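Local coordinates for uncharacterized protein (Candida albicans, PDB 5K04), which probably acts as the non-catalytic, all-helical auxiliary subunit of the NatB complex, which acetylates the N-termini of proteins, at residues A[124-129]-A[153-158]; A[231-236]-A[255-260]; A[614-619]-A[670-675]. One frame throughout, in Å; residues are numbered along the deposited sequence.

In the fold
All three contacts are buried helix-helix interfaces that share no element; of the touching residues, Lys127 alone is partly exposed. Contacts 1 and 2 pair helices consecutive in the chain, whereas contact 3 joins helices 608-625 and 661-682, with others between them. Contact 2 lies about 41 Å from the chain centre, against about 23 Å and 28 Å for contacts 1 and 3, which reflects the spread-out chain and not exposure. Contacts 2 and 3 lie on opposite sides of that centre. Burial shapes the chemistry: contact 1 rests on apolar packing, with no polar bond between its segments; contact 2 sets a histidine against serine and glycine; contact 3 adds to its aromatic pair a water-bridged, buried glutamate.

Contact 1 of 3, residues A[124-129]-A[153-158]; sequences YDFKVF and FHLLLQ
In a hairpin of two consecutive helices, Phe126 at the start of helix 126-138 meets Leu155 and Leu156 near the end of helix 143-157; such helix pairs are consistent with the TPR clan to which this family is assigned. Leu155 CB sits over one face of the Phe126 ring as a CH-pi contact, 4.0 Å from its centroid and 16° off the normal. The two side chains cross at about a right angle. A flat phenyl suits this place because its broad face can take CB of Leu155, while the CD1 branch lies beside ring atoms CD1 and CE1. Phe126 CD2 approaches Leu155 O to 3.4 Å. Leu155 CD1 is also 4.4 Å from Phe129 CD2, one turn further on.

Leu156 works with its CD2 branch, 3.7 Å from Phe126 CB, 3.6 Å from Lys127 CG and 3.4 Å from Lys127 N in the first helical turn. The lysine thus gives its aliphatic root to the apolar patch, while its extended chain carries NZ to a salt bridge with Glu161. Asp125 is the N-cap, its OD1 accepting weak bonds from Lys127 N and Val128 N.

Helix 489-503 closes in beside this hairpin, touching Phe126 through Lys500, and helix 162-177 packs on Phe153 and Leu157.

Contact 2 of 3, residues A[231-236]-A[255-260]; sequences ALHAYT and ILSGKE
Leu232 O is gripped twice by Thr236, the hydroxyl OG1 at 2.8 Å and the backbone N of Thr236 at 2.7 Å reaching this oxygen from opposite faces of its carbonyl plane. Threonine suits a buried helix position of this kind, since its OG1 can be satisfied by the carbonyl one turn back.

The contact itself centres on His233, which faces Ser257 and Gly258 where the segments 231-236 and 255-260, on helices 229-242 and 248-260, cross at 137° between their N-to-C directions, their local axes 8.3 Å apart. With CG anti to its backbone N (chi1 -171°), the imidazole reaches across to the second helix. Ser257 OG lies at the ring edge, in its plane, and accepts a weak, bent bond from His233 ND1 at 3.4 Å. The same OG is 3.3 Å from His233 CB, a close fit that the small serine side chain allows. Ser257 OG is hydrogen-bonded more firmly to Leu253 O within its own helix.

Gly258 CA comes over one ring face, offset toward the rim, 3.7 Å from the centroid and 3.5 Å from CE1 of His233. Having no side chain, the glycine brings its backbone right up to the imidazole. Trp254 also stacks on this ring, and Leu232 adds an apolar flank, its CD2 4.1 Å from Ser257 CB.

Between the two segments the bond from ND1 is weak, so they are held mainly by close packing; ND1 has a further partner just beyond them, and the buried hydroxyls are satisfied largely by carbonyls of their own helices.

Contact 3 of 3, residues A[614-619]-A[670-675]; sequences YKLYFN and VEFIKI
Two aromatic rings carry the contact: Phe672 turns its edge to the face of Tyr617, a T-shaped pair with centroids 5.0 Å apart and planes at 77°. With CG anti to its backbone N (chi1 169°), Phe672 starts toward helix 608-625, and its CD2 stands over the centre of the tyrosine ring, 3.7 Å from Tyr617 CE1. The two side chains slide past each other in opposite directions.

Aliphatic contacts complete the apolar part. Leu616 CB packs 3.7 Å from Phe672 CE2. Ile675 CD1 comes to the edge of the tyrosine ring, 3.4 Å from Tyr617 OH and beside CE1, the two side chains crossing at about a right angle. A long, branched isoleucine suits this spot because its terminal methyl reaches the phenol.

The gap between helices is wide: segments 614-619 and 670-675 run nearly parallel, at 8°, with local axes 11.5 Å apart, and large rings fill it. Near-parallel helices separated by intervening ones are consistent with a stacked helical-repeat fold of the TPR kind; helix 630-643, one of those between, also packs on Leu616.

The polar part runs through a water. Tyr617 OH donates to it at 2.6 Å, in the phenol plane, and the water donates to Glu671 OE1 at 2.7 Å. In this buried glutamate OE1 also takes a salt bridge from Lys577 and a hydrogen bond from Gln517, and OE2 bonds Tyr581 OH, which probably stabilises the ionised carboxylate.

Contact 1 of 3, residues A[124-129]-A[153-158]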
loop_
_atom_site.group_PDB
_atom_site.type_symbol
_atom_site.label_atom_id
_atom_site.label_comp_id
_atom_site.label_asym_id
_atom_site.label_seq_id
_atom_site.Cartn_x
_atom_site.Cartn_y
_atom_site.Cartn_z
ATOM N N TYR A 124 -10.287 3.163 15.351
ATOM C CA TYR A 124 -11.130 3.946 14.445
ATOM C C TYR A 124 -12.608 3.694 14.759
ATOM O O TYR A 124 -13.369 3.124 13.975
ATOM C CB TYR A 124 -10.783 3.617 12.999
ATOM C CG TYR A 124 -9.291 3.632 12.719
ATOM C CD1 TYR A 124 -8.511 2.501 12.964
ATOM C CD2 TYR A 124 -8.660 4.774 12.220
ATOM C CE1 TYR A 124 -7.148 2.501 12.725
ATOM C CE2 TYR A 124 -7.289 4.784 11.973
ATOM C CZ TYR A 124 -6.540 3.636 12.228
ATOM O OH TYR A 124 -5.181 3.610 11.994
ATOM N N ASP A 125 -13.006 4.142 15.949
ATOM C CA ASP A 125 -14.375 3.998 16.447
ATOM C C ASP A 125 -15.085 5.314 16.169
ATOM O O ASP A 125 -15.079 6.236 16.989
ATOM C CB ASP A 125 -14.395 3.641 17.935
ATOM C CG ASP A 125 -15.791 3.267 18.441
ATOM O OD1 ASP A 125 -16.793 3.708 17.838
ATOM O OD2 ASP A 125 -15.881 2.535 19.450
ATOM N N PHE A 126 -15.726 5.381 15.001
ATOM C CA PHE A 126 -16.378 6.613 14.565
ATOM C C PHE A 126 -17.492 7.050 15.511
ATOM O O PHE A 126 -17.881 8.222 15.483
ATOM C CB PHE A 126 -16.934 6.449 13.143
ATOM C CG PHE A 126 -15.878 6.227 12.089
ATOM C CD1 PHE A 126 -14.683 6.918 12.122
ATOM C CD2 PHE A 126 -16.094 5.326 11.056
ATOM C CE1 PHE A 126 -13.718 6.707 11.144
ATOM C CE2 PHE A 126 -15.134 5.113 10.079
ATOM C CZ PHE A 126 -13.950 5.804 10.122
ATOM N N LYS A 127 -18.033 6.128 16.319
ATOM C CA LYS A 127 -18.972 6.512 17.371
ATOM C C LYS A 127 -18.271 7.300 18.463
ATOM O O LYS A 127 -18.878 8.182 19.081
ATOM C CB LYS A 127 -19.652 5.271 17.969
ATOM C CG LYS A 127 -20.887 4.820 17.208
ATOM C CD LYS A 127 -21.290 3.393 17.541
ATOM C CE LYS A 127 -22.398 2.912 16.604
ATOM N NZ LYS A 127 -22.662 1.453 16.746
ATOM N N VAL A 128 -16.993 6.990 18.702
ATOM C CA VAL A 128 -16.188 7.748 19.652
ATOM C C VAL A 128 -15.817 9.112 19.072
ATOM O O VAL A 128 -15.984 10.138 19.738
ATOM C CB VAL A 128 -14.948 6.933 20.059
ATOM C CG1 VAL A 128 -13.886 7.830 20.634
ATOM C CG2 VAL A 128 -15.345 5.888 21.084
ATOM N N PHE A 129 -15.330 9.145 17.822
ATOM C CA PHE A 129 -15.062 10.420 17.161
ATOM C C PHE A 129 -16.266 11.345 17.279
ATOM O O PHE A 129 -16.148 12.506 17.683
ATOM C CB PHE A 129 -14.736 10.207 15.678
ATOM C CG PHE A 129 -13.329 9.758 15.399
ATOM C CD1 PHE A 129 -12.739 8.746 16.137
ATOM C CD2 PHE A 129 -12.613 10.321 14.347
ATOM C CE1 PHE A 129 -11.447 8.320 15.855
ATOM C CE2 PHE A 129 -11.320 9.905 14.059
ATOM C CZ PHE A 129 -10.738 8.902 14.817
ATOM N N PHE A 153 -20.505 12.555 11.287
ATOM C CA PHE A 153 -21.747 11.843 10.983
ATOM C C PHE A 153 -21.663 11.135 9.643
ATOM O O PHE A 153 -22.213 10.040 9.476
ATOM C CB PHE A 153 -22.930 12.804 10.987
ATOM C CG PHE A 153 -23.449 13.104 12.350
ATOM C CD1 PHE A 153 -24.120 12.134 13.075
ATOM C CD2 PHE A 153 -23.238 14.347 12.929
ATOM C CE1 PHE A 153 -24.588 12.396 14.369
ATOM C CE2 PHE A 153 -23.703 14.627 14.209
ATOM C CZ PHE A 153 -24.382 13.647 14.934
ATOM N N HIS A 154 -20.979 11.752 8.685
ATOM C CA HIS A 154 -20.650 11.073 7.441
ATOM C C HIS A 154 -19.774 9.849 7.685
ATOM O O HIS A 154 -20.003 8.786 7.096
ATOM C CB HIS A 154 -19.936 12.031 6.496
ATOM C CG HIS A 154 -19.228 11.330 5.387
ATOM N ND1 HIS A 154 -19.898 10.625 4.411
ATOM C CD2 HIS A 154 -17.911 11.195 5.114
ATOM C CE1 HIS A 154 -19.025 10.105 3.570
ATOM N NE2 HIS A 154 -17.812 10.435 3.975
ATOM N N LEU A 155 -18.733 9.996 8.520
ATOM C CA LEU A 155 -17.872 8.868 8.863
ATOM C C LEU A 155 -18.681 7.703 9.405
ATOM O O LEU A 155 -18.467 6.551 9.008
ATOM C CB LEU A 155 -16.829 9.297 9.884
ATOM C CG LEU A 155 -15.763 10.287 9.406
ATOM C CD1 LEU A 155 -14.736 10.466 10.526
ATOM C CD2 LEU A 155 -15.080 9.812 8.093
ATOM N N LEU A 156 -19.621 7.997 10.314
ATOM C CA LEU A 156 -20.485 6.967 10.890
ATOM C C LEU A 156 -21.349 6.321 9.824
ATOM O O LEU A 156 -21.501 5.096 9.790
ATOM C CB LEU A 156 -21.388 7.576 11.961
ATOM C CG LEU A 156 -20.865 7.788 13.363
ATOM C CD1 LEU A 156 -21.918 8.544 14.177
ATOM C CD2 LEU A 156 -20.534 6.435 13.990
ATOM N N LEU A 157 -21.939 7.145 8.950
ATOM C CA LEU A 157 -22.779 6.650 7.863
ATOM C C LEU A 157 -22.045 5.660 6.974
ATOM O O LEU A 157 -22.691 4.879 6.263
ATOM C CB LEU A 157 -23.277 7.818 7.014
ATOM C CG LEU A 157 -24.444 8.585 7.615
ATOM C CD1 LEU A 157 -24.688 9.875 6.850
ATOM C CD2 LEU A 157 -25.663 7.694 7.593
ATOM N N GLN A 158 -20.710 5.683 6.997
ATOM C CA GLN A 158 -19.892 4.797 6.189
ATOM C C GLN A 158 -19.684 3.455 6.865
ATOM O O GLN A 158 -18.761 2.722 6.500
ATOM C CB GLN A 158 -18.535 5.452 5.873
ATOM C CG GLN A 158 -18.608 6.777 5.137
ATOM C CD GLN A 158 -19.541 6.709 3.972
ATOM O OE1 GLN A 158 -20.577 7.375 3.942
ATOM N NE2 GLN A 158 -19.230 5.842 3.034
#

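Contact 2 of 3, residues A[231-236]-A[255-260]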
loop_
_atom_site.group_PDB
_atom_site.type_symbol
_atom_site.label_atom_id
_atom_site.label_comp_id
_atom_site.label_asym_id
_atom_site.label_seq_id
_atom_site.Cartn_x
_atom_site.Cartn_y
_atom_site.Cartn_z
ATOM N N ALA A 231 -28.746 21.498 -18.399
ATOM C CA ALA A 231 -27.799 22.177 -17.525
ATOM C C ALA A 231 -26.401 21.587 -17.648
ATOM O O ALA A 231 -25.406 22.300 -17.481
ATOM C CB ALA A 231 -28.279 22.113 -16.071
ATOM N N LEU A 232 -26.307 20.293 -17.924
ATOM C CA LEU A 232 -25.010 19.635 -17.963
ATOM C C LEU A 232 -24.310 19.860 -19.289
ATOM O O LEU A 232 -23.084 19.984 -19.325
ATOM C CB LEU A 232 -25.196 18.147 -17.718
ATOM C CG LEU A 232 -24.003 17.231 -17.905
ATOM C CD1 LEU A 232 -22.934 17.505 -16.853
ATOM C CD2 LEU A 232 -24.490 15.799 -17.842
ATOM N N HIS A 233 -25.082 19.897 -20.380
ATOM C CA HIS A 233 -24.521 20.156 -21.696
ATOM C C HIS A 233 -23.952 21.561 -21.753
ATOM O O HIS A 233 -22.825 21.775 -22.218
ATOM C CB HIS A 233 -25.593 19.966 -22.773
ATOM C CG HIS A 233 -25.048 19.992 -24.168
ATOM N ND1 HIS A 233 -24.156 19.047 -24.637
ATOM C CD2 HIS A 233 -25.247 20.862 -25.186
ATOM C CE1 HIS A 233 -23.842 19.330 -25.887
ATOM N NE2 HIS A 233 -24.488 20.427 -26.244
ATOM N N ALA A 234 -24.718 22.525 -21.242
ATOM C CA ALA A 234 -24.228 23.889 -21.089
ATOM C C ALA A 234 -22.990 23.933 -20.204
ATOM O O ALA A 234 -21.994 24.580 -20.546
ATOM C CB ALA A 234 -25.338 24.777 -20.518
ATOM N N TYR A 235 -23.026 23.243 -19.063
ATOM C CA TYR A 235 -21.902 23.320 -18.130
ATOM C C TYR A 235 -20.648 22.680 -18.728
ATOM O O TYR A 235 -19.584 23.311 -18.779
ATOM C CB TYR A 235 -22.282 22.675 -16.788
ATOM C CG TYR A 235 -21.239 22.844 -15.685
ATOM C CD1 TYR A 235 -21.056 24.072 -15.050
ATOM C CD2 TYR A 235 -20.451 21.770 -15.264
ATOM C CE1 TYR A 235 -20.091 24.236 -14.035
ATOM C CE2 TYR A 235 -19.491 21.925 -14.244
ATOM C CZ TYR A 235 -19.317 23.165 -13.647
ATOM O OH TYR A 235 -18.383 23.334 -12.660
ATOM N N THR A 236 -20.763 21.442 -19.226
ATOM C CA THR A 236 -19.606 20.769 -19.812
ATOM C C THR A 236 -19.051 21.545 -21.004
ATOM O O THR A 236 -17.830 21.696 -21.137
ATOM C CB THR A 236 -19.963 19.334 -20.221
ATOM O OG1 THR A 236 -21.064 19.327 -21.141
ATOM C CG2 THR A 236 -20.323 18.509 -18.998
ATOM N N ILE A 255 -21.420 14.816 -24.934
ATOM C CA ILE A 255 -22.135 14.210 -26.060
ATOM C C ILE A 255 -23.379 13.482 -25.575
ATOM O O ILE A 255 -24.403 13.449 -26.269
ATOM C CB ILE A 255 -21.230 13.262 -26.875
ATOM C CG1 ILE A 255 -20.773 12.062 -26.039
ATOM C CG2 ILE A 255 -20.059 14.017 -27.498
ATOM C CD1 ILE A 255 -20.134 10.951 -26.837
ATOM N N LEU A 256 -23.302 12.877 -24.390
ATOM C CA LEU A 256 -24.477 12.256 -23.799
ATOM C C LEU A 256 -25.595 13.278 -23.641
ATOM O O LEU A 256 -26.677 13.133 -24.217
ATOM C CB LEU A 256 -24.116 11.626 -22.450
ATOM C CG LEU A 256 -25.320 11.044 -21.705
ATOM C CD1 LEU A 256 -26.007 9.991 -22.554
ATOM C CD2 LEU A 256 -24.916 10.474 -20.373
ATOM N N SER A 257 -25.330 14.340 -22.877
ATOM C CA SER A 257 -26.348 15.355 -22.651
ATOM C C SER A 257 -26.762 16.021 -23.957
ATOM O O SER A 257 -27.938 16.365 -24.134
ATOM C CB SER A 257 -25.841 16.384 -21.630
ATOM O OG SER A 257 -24.578 16.918 -22.002
ATOM N N GLY A 258 -25.821 16.186 -24.887
ATOM C CA GLY A 258 -26.166 16.752 -26.185
ATOM C C GLY A 258 -27.232 15.948 -26.906
ATOM O O GLY A 258 -28.211 16.500 -27.418
ATOM N N LYS A 259 -27.062 14.624 -26.950
ATOM C CA LYS A 259 -28.085 13.783 -27.566
ATOM C C LYS A 259 -29.389 13.856 -26.783
ATOM O O LYS A 259 -30.473 13.923 -27.368
ATOM C CB LYS A 259 -27.594 12.338 -27.662
ATOM C CG LYS A 259 -28.606 11.393 -28.310
ATOM C CD LYS A 259 -27.936 10.182 -28.898
ATOM C CE LYS A 259 -28.810 8.956 -28.738
ATOM N NZ LYS A 259 -30.170 9.147 -29.288
ATOM N N GLU A 260 -29.295 13.868 -25.452
ATOM C CA GLU A 260 -30.495 13.844 -24.627
ATOM C C GLU A 260 -31.384 15.055 -24.895
ATOM O O GLU A 260 -32.614 14.946 -24.860
ATOM C CB GLU A 260 -30.098 13.766 -23.155
ATOM C CG GLU A 260 -29.664 12.376 -22.693
ATOM C CD GLU A 260 -30.811 11.387 -22.674
ATOM O OE1 GLU A 260 -31.979 11.816 -22.802
ATOM O OE2 GLU A 260 -30.550 10.176 -22.531
#

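Contact 3 of 3, residues A[614-619]-A[670-675]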
loop_
_atom_site.group_PDB
_atom_site.type_symbol
_atom_site.label_atom_id
_atom_site.label_comp_id
_atom_site.label_asym_id
_atom_site.label_seq_id
_atom_site.Cartn_x
_atom_site.Cartn_y
_atom_site.Cartn_z
ATOM N N TYR A 614 2.677 -27.452 12.008
ATOM C CA TYR A 614 1.903 -26.668 12.959
ATOM C C TYR A 614 1.210 -27.544 13.985
ATOM O O TYR A 614 0.935 -27.081 15.095
ATOM C CB TYR A 614 0.927 -25.757 12.208
ATOM C CG TYR A 614 1.711 -24.669 11.511
ATOM C CD1 TYR A 614 2.426 -23.721 12.255
ATOM C CD2 TYR A 614 1.802 -24.619 10.119
ATOM C CE1 TYR A 614 3.201 -22.744 11.631
ATOM C CE2 TYR A 614 2.572 -23.637 9.486
ATOM C CZ TYR A 614 3.268 -22.701 10.243
ATOM O OH TYR A 614 4.022 -21.736 9.605
ATOM N N LYS A 615 0.950 -28.808 13.640
ATOM C CA LYS A 615 0.577 -29.779 14.657
ATOM C C LYS A 615 1.740 -30.027 15.623
ATOM O O LYS A 615 1.552 -30.024 16.846
ATOM C CB LYS A 615 0.117 -31.072 13.987
ATOM C CG LYS A 615 -0.365 -32.139 14.965
ATOM C CD LYS A 615 -1.036 -33.303 14.221
ATOM C CE LYS A 615 -1.376 -34.467 15.148
ATOM N NZ LYS A 615 -2.431 -34.154 16.143
ATOM N N LEU A 616 2.952 -30.224 15.090
ATOM C CA LEU A 616 4.135 -30.314 15.941
ATOM C C LEU A 616 4.239 -29.097 16.851
ATOM O O LEU A 616 4.391 -29.235 18.068
ATOM C CB LEU A 616 5.397 -30.460 15.084
ATOM C CG LEU A 616 5.568 -31.772 14.283
ATOM C CD1 LEU A 616 6.909 -31.821 13.554
ATOM C CD2 LEU A 616 5.388 -33.009 15.160
ATOM N N TYR A 617 4.112 -27.890 16.279
ATOM C CA TYR A 617 4.153 -26.677 17.091
ATOM C C TYR A 617 3.091 -26.715 18.186
ATOM O O TYR A 617 3.391 -26.503 19.366
ATOM C CB TYR A 617 3.971 -25.438 16.222
ATOM C CG TYR A 617 5.257 -24.778 15.740
ATOM C CD1 TYR A 617 6.199 -24.272 16.638
ATOM C CD2 TYR A 617 5.498 -24.606 14.381
ATOM C CE1 TYR A 617 7.362 -23.631 16.188
ATOM C CE2 TYR A 617 6.648 -23.970 13.922
ATOM C CZ TYR A 617 7.581 -23.492 14.824
ATOM O OH TYR A 617 8.723 -22.888 14.348
ATOM N N PHE A 618 1.853 -27.033 17.817
ATOM C CA PHE A 618 0.763 -27.014 18.785
ATOM C C PHE A 618 1.049 -27.953 19.954
ATOM O O PHE A 618 0.889 -27.578 21.121
ATOM C CB PHE A 618 -0.559 -27.380 18.095
ATOM C CG PHE A 618 -1.734 -27.471 19.042
ATOM C CD1 PHE A 618 -2.418 -26.328 19.442
ATOM C CD2 PHE A 618 -2.138 -28.696 19.551
ATOM C CE1 PHE A 618 -3.498 -26.401 20.319
ATOM C CE2 PHE A 618 -3.213 -28.785 20.429
ATOM C CZ PHE A 618 -3.898 -27.625 20.813
ATOM N N ASN A 619 1.477 -29.183 19.655
ATOM C CA ASN A 619 1.796 -30.134 20.713
ATOM C C ASN A 619 2.948 -29.636 21.569
ATOM O O ASN A 619 2.971 -29.859 22.791
ATOM C CB ASN A 619 2.131 -31.498 20.102
ATOM C CG ASN A 619 0.908 -32.186 19.515
ATOM O OD1 ASN A 619 -0.037 -31.530 19.084
ATOM N ND2 ASN A 619 0.908 -33.510 19.540
ATOM N N VAL A 670 14.301 -25.511 10.664
ATOM C CA VAL A 670 15.407 -25.002 11.485
ATOM C C VAL A 670 14.863 -24.136 12.610
ATOM O O VAL A 670 15.284 -24.256 13.768
ATOM C CB VAL A 670 16.423 -24.217 10.625
ATOM C CG1 VAL A 670 17.411 -23.481 11.509
ATOM C CG2 VAL A 670 17.192 -25.124 9.709
ATOM N N GLU A 671 13.912 -23.249 12.273
ATOM C CA GLU A 671 13.306 -22.364 13.260
ATOM C C GLU A 671 12.581 -23.169 14.330
ATOM O O GLU A 671 12.680 -22.870 15.530
ATOM C CB GLU A 671 12.355 -21.393 12.554
ATOM C CG GLU A 671 11.503 -20.510 13.456
ATOM C CD GLU A 671 10.479 -19.665 12.670
ATOM O OE1 GLU A 671 9.868 -20.185 11.714
ATOM O OE2 GLU A 671 10.290 -18.478 13.023
ATOM N N PHE A 672 11.861 -24.214 13.908
ATOM C CA PHE A 672 11.147 -25.063 14.854
ATOM C C PHE A 672 12.109 -25.728 15.838
ATOM O O PHE A 672 11.800 -25.861 17.027
ATOM C CB PHE A 672 10.330 -26.108 14.096
ATOM C CG PHE A 672 9.755 -27.189 14.978
ATOM C CD1 PHE A 672 10.487 -28.348 15.263
ATOM C CD2 PHE A 672 8.483 -27.058 15.517
ATOM C CE1 PHE A 672 9.960 -29.344 16.068
ATOM C CE2 PHE A 672 7.949 -28.053 16.331
ATOM C CZ PHE A 672 8.691 -29.196 16.608
ATOM N N ILE A 673 13.277 -26.156 15.360
ATOM C CA ILE A 673 14.241 -26.805 16.246
ATOM C C ILE A 673 14.857 -25.791 17.197
ATOM O O ILE A 673 15.111 -26.095 18.368
ATOM C CB ILE A 673 15.311 -27.530 15.417
ATOM C CG1 ILE A 673 14.666 -28.654 14.620
ATOM C CG2 ILE A 673 16.404 -28.090 16.318
ATOM C CD1 ILE A 673 15.557 -29.173 13.544
ATOM N N LYS A 674 15.106 -24.569 16.712
ATOM C CA LYS A 674 15.586 -23.521 17.607
ATOM C C LYS A 674 14.587 -23.272 18.734
ATOM O O LYS A 674 14.978 -23.066 19.887
ATOM C CB LYS A 674 15.841 -22.226 16.827
ATOM C CG LYS A 674 16.915 -22.296 15.750
ATOM C CD LYS A 674 18.283 -22.569 16.328
ATOM C CE LYS A 674 19.342 -22.499 15.244
ATOM N NZ LYS A 674 20.707 -22.738 15.803
ATOM N N ILE A 675 13.291 -23.287 18.409
ATOM C CA ILE A 675 12.251 -23.063 19.408
ATOM C C ILE A 675 12.152 -24.254 20.365
ATOM O O ILE A 675 11.958 -24.082 21.577
ATOM C CB ILE A 675 10.922 -22.759 18.690
ATOM C CG1 ILE A 675 11.026 -21.413 17.964
ATOM C CG2 ILE A 675 9.723 -22.760 19.643
ATOM C CD1 ILE A 675 9.855 -21.131 17.043
HETATM O O HOH W 1 8.863 -22.728 11.749
#